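Local coordinates for VP4 protein (Tellina virus 1, PDB 3P06), which probably acts as the serine protease that processes the birnavirus polyprotein, captured here as an intramolecular acyl-enzyme at a cleavage junction, at residues Leu79-Thr87 / Trp178-Ser187. Residues are numbered along the deposited sequence; the frame is centred on the assembly and turned at random.
Sequences LPVVQATAT and WRKPMVTFSS
The indole of Trp-178 lies flat against the turn Thr-85 to Ala-86: over one face sit Ala-86 N, near the ring centre, Thr-85 C, nearer the rim and 3.4 Å from Trp-178 CZ2, and a water, also toward the rim. On that face the methyl of Ala-86 makes a CH-pi contact with the five-membered ring, CB 3.8 Å from its centroid. Lys-180 O lies in plane at the edge; NE1 donates to Thr-118 O, a bond that would restrain the rotation of the indole. Phe-185 CD2 lies 4.2 Å from Val-81 CG2, and the side chain also touches Ala-26 of strand 21-31.

Between the two rings the chains pair antiparallel. Ala-84 and Val-183 form a hydrogen-bonded pair, with Ala-84 N to Val-183 O at 2.9 Å and Val-183 N to Ala-84 O at 3.0 Å, both donors in the carbonyl plane. Phe-185 N donates to Val-82 O at 2.8 Å from 46° out of the plane of the Val-82 carbonyl. On one sheet face Ala-84 CB and Val-183 CG2 meet, and both side chains touch Leu-11; on the other, Gln-83 CG lies alongside Thr-184 CG2. With chi1 at 178°, the selenomethionine Met-182 extends away from its own backbone N and crosses Gln-83, Met-182 SE 3.7 Å from Gln-83 OE1.

Strand 183-184 is the outer strand, within this chain, of a four-stranded antiparallel sheet in this S50 protease domain. Where direct pairing stops, the water over the indole accepts from Ala-86 N and donates to Pro-181 O, so polar backbone atoms stay bridged while buried Ala-84 and Val-183 pack apolar groups together.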
loop_
_atom_site.group_PDB
_atom_site.type_symbol
_atom_site.label_atom_id
_atom_site.label_comp_id
_atom_site.label_asym_id
_atom_site.label_seq_id
_atom_site.Cartn_x
_atom_site.Cartn_y
_atom_site.Cartn_z
ATOM N N LEU A 79 5.920 -2.793 1.952
ATOM C CA LEU A 79 6.874 -3.655 1.220
ATOM C C LEU A 79 6.322 -3.866 -0.161
ATOM O O LEU A 79 5.126 -3.981 -0.328
ATOM C CB LEU A 79 6.999 -5.042 1.933
ATOM C CG LEU A 79 7.778 -5.061 3.254
ATOM C CD1 LEU A 79 7.665 -6.456 3.912
ATOM C CD2 LEU A 79 9.281 -4.734 3.029
ATOM N N PRO A 80 7.187 -3.936 -1.152
ATOM C CA PRO A 80 6.698 -4.373 -2.433
ATOM C C PRO A 80 6.214 -5.846 -2.413
ATOM O O PRO A 80 6.831 -6.671 -1.756
ATOM C CB PRO A 80 7.930 -4.329 -3.321
ATOM C CG PRO A 80 9.114 -4.458 -2.413
ATOM C CD PRO A 80 8.660 -3.822 -1.076
ATOM N N VAL A 81 5.211 -6.195 -3.223
ATOM C CA VAL A 81 4.749 -7.589 -3.270
ATOM C C VAL A 81 4.516 -7.959 -4.702
ATOM O O VAL A 81 4.050 -7.117 -5.516
ATOM C CB VAL A 81 3.468 -7.815 -2.431
ATOM C CG1 VAL A 81 3.700 -7.394 -0.964
ATOM C CG2 VAL A 81 2.273 -7.056 -2.987
ATOM N N VAL A 82 4.865 -9.184 -5.067
ATOM C CA VAL A 82 4.550 -9.614 -6.433
ATOM C C VAL A 82 3.387 -10.593 -6.413
ATOM O O VAL A 82 2.859 -10.961 -7.484
ATOM C CB VAL A 82 5.804 -10.228 -7.174
ATOM C CG1 VAL A 82 6.820 -9.107 -7.524
ATOM C CG2 VAL A 82 6.522 -11.376 -6.364
ATOM N N GLN A 83 3.036 -11.071 -5.202
ATOM C CA GLN A 83 1.905 -11.989 -5.015
ATOM C C GLN A 83 1.300 -11.733 -3.687
ATOM O O GLN A 83 2.036 -11.422 -2.751
ATOM C CB GLN A 83 2.261 -13.503 -5.042
ATOM C CG GLN A 83 2.784 -13.945 -6.364
ATOM C CD GLN A 83 3.116 -15.432 -6.418
ATOM O OE1 GLN A 83 2.841 -16.186 -5.495
ATOM N NE2 GLN A 83 3.691 -15.850 -7.534
ATOM N N ALA A 84 -0.018 -11.853 -3.591
ATOM C CA ALA A 84 -0.687 -11.757 -2.289
ATOM C C ALA A 84 -1.849 -12.725 -2.182
ATOM O O ALA A 84 -2.538 -13.009 -3.205
ATOM C CB ALA A 84 -1.164 -10.288 -2.015
ATOM N N THR A 85 -2.078 -13.224 -0.962
ATOM C CA THR A 85 -3.250 -14.020 -0.673
ATOM C C THR A 85 -3.889 -13.374 0.559
ATOM O O THR A 85 -3.354 -12.384 1.063
ATOM C CB THR A 85 -2.927 -15.546 -0.374
ATOM O OG1 THR A 85 -2.173 -15.664 0.860
ATOM C CG2 THR A 85 -2.143 -16.216 -1.556
ATOM N N ALA A 86 -5.000 -13.930 1.045
ATOM C CA ALA A 86 -5.589 -13.467 2.334
ATOM C C ALA A 86 -4.597 -13.440 3.527
ATOM O O ALA A 86 -4.739 -12.618 4.464
ATOM C CB ALA A 86 -6.841 -14.276 2.660
ATOM N N THR A 87 -3.549 -14.273 3.478
ATOM C CA THR A 87 -2.676 -14.404 4.647
ATOM C C THR A 87 -1.190 -14.478 4.353
ATOM O O THR A 87 -0.374 -14.732 5.265
ATOM C CB THR A 87 -3.032 -15.699 5.519
ATOM O OG1 THR A 87 -2.810 -16.864 4.713
ATOM C CG2 THR A 87 -4.461 -15.675 5.962
ATOM N N TRP A 178 -12.087 -12.952 -0.581
ATOM C CA TRP A 178 -11.218 -13.209 -1.741
ATOM C C TRP A 178 -12.049 -13.901 -2.827
ATOM O O TRP A 178 -12.523 -15.046 -2.615
ATOM C CB TRP A 178 -9.997 -14.061 -1.283
ATOM C CG TRP A 178 -9.008 -13.112 -0.687
ATOM C CD1 TRP A 178 -9.180 -12.375 0.481
ATOM C CD2 TRP A 178 -7.776 -12.631 -1.288
ATOM N NE1 TRP A 178 -8.084 -11.521 0.664
ATOM C CE2 TRP A 178 -7.234 -11.639 -0.413
ATOM C CE3 TRP A 178 -7.072 -12.947 -2.467
ATOM C CZ2 TRP A 178 -6.011 -10.978 -0.685
ATOM C CZ3 TRP A 178 -5.875 -12.268 -2.756
ATOM C CH2 TRP A 178 -5.345 -11.298 -1.862
ATOM N N ARG A 179 -12.227 -13.251 -3.978
ATOM C CA ARG A 179 -12.986 -13.895 -5.068
ATOM C C ARG A 179 -12.085 -14.862 -5.877
ATOM O O ARG A 179 -12.563 -15.662 -6.667
ATOM C CB ARG A 179 -13.651 -12.859 -5.990
ATOM C CG ARG A 179 -14.650 -11.899 -5.307
ATOM C CD ARG A 179 -15.930 -12.611 -4.911
ATOM N NE ARG A 179 -16.680 -11.829 -3.928
ATOM C CZ ARG A 179 -17.861 -12.172 -3.428
ATOM N NH1 ARG A 179 -18.466 -13.291 -3.810
ATOM N NH2 ARG A 179 -18.436 -11.389 -2.533
ATOM N N LYS A 180 -10.780 -14.798 -5.677
ATOM C CA LYS A 180 -9.911 -15.860 -6.196
ATOM C C LYS A 180 -8.770 -16.085 -5.204
ATOM O O LYS A 180 -8.657 -15.346 -4.242
ATOM C CB LYS A 180 -9.402 -15.540 -7.614
ATOM C CG LYS A 180 -8.603 -14.264 -7.662
ATOM C CD LYS A 180 -8.349 -13.888 -9.108
ATOM C CE LYS A 180 -7.803 -12.489 -9.153
ATOM N NZ LYS A 180 -7.248 -12.282 -10.508
ATOM N N PRO A 181 -7.979 -17.151 -5.382
ATOM C CA PRO A 181 -7.056 -17.470 -4.282
ATOM C C PRO A 181 -5.878 -16.511 -4.096
ATOM O O PRO A 181 -5.332 -16.407 -2.996
ATOM C CB PRO A 181 -6.546 -18.914 -4.637
ATOM C CG PRO A 181 -6.965 -19.163 -6.052
ATOM C CD PRO A 181 -8.226 -18.327 -6.236
HETATM N N MSE A 182 -5.503 -15.812 -5.152
HETATM C CA MSE A 182 -4.217 -15.074 -5.162
HETATM C C MSE A 182 -4.280 -14.006 -6.251
HETATM O O MSE A 182 -4.991 -14.204 -7.243
HETATM C CB MSE A 182 -3.104 -16.058 -5.492
HETATM C CG MSE A 182 -1.676 -15.535 -5.609
HETATM SE SE MSE A 182 -0.567 -16.861 -6.654
HETATM C CE MSE A 182 -1.378 -18.584 -6.211
ATOM N N VAL A 183 -3.576 -12.892 -6.035
ATOM C CA VAL A 183 -3.388 -11.882 -7.044
ATOM C C VAL A 183 -1.907 -11.800 -7.276
ATOM O O VAL A 183 -1.079 -11.968 -6.338
ATOM C CB VAL A 183 -3.998 -10.432 -6.670
ATOM C CG1 VAL A 183 -5.534 -10.462 -6.812
ATOM C CG2 VAL A 183 -3.623 -9.945 -5.242
ATOM N N THR A 184 -1.526 -11.563 -8.520
ATOM C CA THR A 184 -0.111 -11.363 -8.750
ATOM C C THR A 184 0.137 -9.990 -9.426
ATOM O O THR A 184 -0.773 -9.436 -10.061
ATOM C CB THR A 184 0.455 -12.497 -9.553
ATOM O OG1 THR A 184 -0.104 -12.413 -10.864
ATOM C CG2 THR A 184 0.047 -13.857 -8.942
ATOM N N PHE A 185 1.355 -9.467 -9.301
ATOM C CA PHE A 185 1.690 -8.136 -9.833
ATOM C C PHE A 185 3.050 -8.202 -10.473
ATOM O O PHE A 185 3.828 -9.100 -10.126
ATOM C CB PHE A 185 1.721 -7.124 -8.710
ATOM C CG PHE A 185 0.472 -7.064 -7.926
ATOM C CD1 PHE A 185 -0.647 -6.322 -8.405
ATOM C CD2 PHE A 185 0.377 -7.750 -6.716
ATOM C CE1 PHE A 185 -1.864 -6.287 -7.665
ATOM C CE2 PHE A 185 -0.830 -7.684 -5.948
ATOM C CZ PHE A 185 -1.946 -6.964 -6.443
ATOM N N SER A 186 3.341 -7.285 -11.417
ATOM C CA SER A 186 4.670 -7.139 -12.018
ATOM C C SER A 186 5.595 -6.452 -11.012
ATOM O O SER A 186 5.145 -5.668 -10.141
ATOM C CB SER A 186 4.627 -6.243 -13.286
ATOM O OG SER A 186 4.219 -6.995 -14.415
ATOM N N SER A 187 6.884 -6.707 -11.146
ATOM C CA SER A 187 7.832 -5.950 -10.344
ATOM C C SER A 187 8.630 -4.983 -11.218
ATOM O O SER A 187 8.659 -5.118 -12.432
ATOM C CB SER A 187 8.764 -6.890 -9.584
ATOM O OG SER A 187 9.277 -7.893 -10.452
HETATM O O HOH W 1 -6.348 -16.080 -0.407
#